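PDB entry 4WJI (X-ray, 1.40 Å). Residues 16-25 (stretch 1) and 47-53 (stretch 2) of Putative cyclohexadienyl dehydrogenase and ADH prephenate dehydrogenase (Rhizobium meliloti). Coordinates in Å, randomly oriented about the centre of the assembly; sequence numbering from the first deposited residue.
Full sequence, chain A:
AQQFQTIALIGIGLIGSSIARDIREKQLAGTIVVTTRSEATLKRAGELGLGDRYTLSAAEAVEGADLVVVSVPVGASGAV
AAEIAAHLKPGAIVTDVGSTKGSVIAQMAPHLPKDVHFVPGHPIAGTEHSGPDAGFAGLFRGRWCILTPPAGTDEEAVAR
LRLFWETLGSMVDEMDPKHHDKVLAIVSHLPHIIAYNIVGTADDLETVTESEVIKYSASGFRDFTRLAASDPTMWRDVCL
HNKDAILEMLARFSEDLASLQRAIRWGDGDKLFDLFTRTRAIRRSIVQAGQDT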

# COMPACT_ATOMS: atom_id res chain seq x y z
N GLY A 16 11.83 14.46 13.91
CA GLY A 16 12.63 15.56 14.46
C GLY A 16 13.63 16.15 13.48
O GLY A 16 13.80 17.39 13.41
N SER A 17 14.26 15.30 12.69
CA SER A 17 15.23 15.81 11.71
C SER A 17 14.59 16.50 10.50
O SER A 17 15.22 17.35 9.85
CB SER A 17 16.21 14.74 11.23
OG SER A 17 15.62 13.86 10.31
N SER A 18 13.37 16.08 10.15
CA SER A 18 12.62 16.75 9.10
C SER A 18 12.21 18.15 9.57
O SER A 18 12.30 19.15 8.83
CB SER A 18 11.43 15.89 8.64
OG SER A 18 11.92 14.72 8.00
N ILE A 19 11.78 18.23 10.83
CA ILE A 19 11.46 19.54 11.43
C ILE A 19 12.72 20.41 11.47
O ILE A 19 12.69 21.57 11.08
CB ILE A 19 10.85 19.35 12.82
CG1 ILE A 19 9.48 18.66 12.71
CG2 ILE A 19 10.77 20.66 13.54
CD1 ILE A 19 8.87 18.28 14.02
N ALA A 20 13.84 19.84 11.89
CA ALA A 20 15.08 20.60 11.90
C ALA A 20 15.44 21.20 10.53
O ALA A 20 15.79 22.36 10.43
CB ALA A 20 16.23 19.76 12.43
N ARG A 21 15.30 20.39 9.48
CA ARG A 21 15.65 20.84 8.14
C ARG A 21 14.69 21.94 7.69
O ARG A 21 15.14 22.91 7.05
CB ARG A 21 15.66 19.66 7.17
CG ARG A 21 16.86 18.74 7.33
CD ARG A 21 16.77 17.56 6.40
NE ARG A 21 17.90 16.61 6.44
CZ ARG A 21 17.97 15.53 7.21
NH1 ARG A 21 17.07 15.32 8.16
NH2 ARG A 21 18.96 14.66 7.07
N ASP A 22 13.41 21.82 8.00
CA ASP A 22 12.45 22.86 7.64
C ASP A 22 12.70 24.18 8.39
O ASP A 22 12.56 25.28 7.80
CB ASP A 22 11.02 22.42 7.90
CG ASP A 22 10.52 21.44 6.92
OD1 ASP A 22 11.03 21.40 5.75
OD2 ASP A 22 9.55 20.72 7.31
N ILE A 23 13.02 24.09 9.68
CA ILE A 23 13.36 25.27 10.45
C ILE A 23 14.53 25.98 9.82
O ILE A 23 14.49 27.21 9.68
CB ILE A 23 13.66 24.92 11.94
CG1 ILE A 23 12.42 24.43 12.69
CG2 ILE A 23 14.30 26.10 12.65
CD1 ILE A 23 12.78 23.73 14.00
N ARG A 24 15.56 25.24 9.43
CA ARG A 24 16.73 25.85 8.78
C ARG A 24 16.37 26.50 7.42
O ARG A 24 16.77 27.61 7.16
CB ARG A 24 17.87 24.83 8.63
CG ARG A 24 19.14 25.29 7.91
CD ARG A 24 20.15 25.75 8.87
NE ARG A 24 20.66 24.75 9.82
CZ ARG A 24 21.16 25.10 10.99
NH1 ARG A 24 21.12 26.36 11.40
NH2 ARG A 24 21.67 24.20 11.76
N GLU A 25 15.60 25.81 6.62
CA GLU A 25 15.20 26.30 5.29
C GLU A 25 14.30 27.55 5.33
O GLU A 25 14.42 28.42 4.50
CB GLU A 25 14.58 25.18 4.46
CG GLU A 25 14.12 25.64 3.09
N GLU A 47 27.12 15.97 12.05
CA GLU A 47 27.73 15.87 10.72
C GLU A 47 26.76 16.37 9.65
O GLU A 47 27.19 16.96 8.67
CB GLU A 47 28.18 14.44 10.43
CG GLU A 47 29.08 13.89 11.54
CD GLU A 47 30.45 13.42 11.13
OE1 GLU A 47 31.20 14.22 10.53
OE2 GLU A 47 30.78 12.26 11.48
N LEU A 48 25.46 16.18 9.88
CA LEU A 48 24.42 16.65 8.97
C LEU A 48 24.12 18.16 9.14
O LEU A 48 23.40 18.73 8.32
CB LEU A 48 23.11 15.84 9.19
CG LEU A 48 23.18 14.39 8.72
CD1 LEU A 48 22.00 13.62 9.26
CD2 LEU A 48 23.22 14.28 7.20
N GLY A 49 24.64 18.79 10.18
CA GLY A 49 24.39 20.20 10.45
C GLY A 49 22.96 20.54 10.84
O GLY A 49 22.42 21.57 10.44
N LEU A 50 22.32 19.64 11.60
CA LEU A 50 20.91 19.81 11.92
C LEU A 50 20.64 20.85 13.01
O LEU A 50 19.54 21.39 13.07
CB LEU A 50 20.27 18.47 12.30
CG LEU A 50 20.27 17.41 11.22
CD1 LEU A 50 19.61 16.14 11.72
CD2 LEU A 50 19.60 17.87 9.96
N GLY A 51 21.63 21.10 13.85
CA GLY A 51 21.50 22.07 14.93
C GLY A 51 22.59 23.10 14.97
O GLY A 51 23.53 23.07 14.17
N ASP A 52 22.41 24.03 15.90
CA ASP A 52 23.43 25.03 16.21
C ASP A 52 24.15 24.66 17.49
O ASP A 52 25.36 24.90 17.62
CB ASP A 52 22.82 26.41 16.28
CG ASP A 52 22.01 26.74 15.00
OD1 ASP A 52 22.43 26.40 13.88
OD2 ASP A 52 20.94 27.33 15.07
N ARG A 53 23.43 24.06 18.43
CA ARG A 53 23.99 23.60 19.69
C ARG A 53 23.54 22.16 19.87
O ARG A 53 22.45 21.80 19.49
CB ARG A 53 23.49 24.44 20.87
CG ARG A 53 23.84 25.93 20.88
CD ARG A 53 23.20 26.69 22.05
O HOH W 1 18.66 22.03 10.58
O HOH W 2 19.98 21.87 8.15

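One arginine, Arg24, gathers three residues of the loop around the edge of its guanidinium. NH1 of Arg24 donates to OD1 of Asp52 at 2.8 Å, and NH2 of Arg24 reaches the same OD1 of Asp52 at 3.1 Å. Together these bonds form a salt bridge. NH2 of Arg24 also donates to the carbonyl O of Gly49 at 3.0 Å and, weakly, to O of Gly51 at 3.2 Å. All three acceptors lie near the guanidinium plane, where the N-H bonds point. The side chain bends to get there, with chi2 at 95° and chi3 in p.

Gly49 follows the end of the second helix. It has positive phi, a conformation that favours glycine, and forms part of a Schellman motif. Its carbonyl is one of the acceptors for Arg24.

Beside this polar cluster lies an apolar contact centred on Leu50, which is buried. Its CA-to-CB bond points sideways, but the end of the side chain comes nearer the first helix. CD1 of Leu50 meets CB of Ser17 at 3.7 Å. Ala20 points toward the loop, and its CB lies 4.2 Å from CB of Leu50 and 3.7 Å from O of Leu50. The small alanine side chain fits this close approach, where CA atoms of Ala20 and Leu50 are 5.9 Å apart.

Arg21 uses its aliphatic part as well as its charged end. Its CG packs 3.9 Å from CD2 of Leu50, and that methyl also lies over one face of the guanidinium. NH2 of Arg21 is 3.9 Å from CD1 of Leu48. NH1 of Arg21 bonds weakly back to O of Ser17 at 3.2 Å.

Water 1 bridges the backbones, donating to O of Leu50 at 2.7 Å and weakly to O of Ala20 at 2.9 Å. The two stretches bury 348 Å² in all.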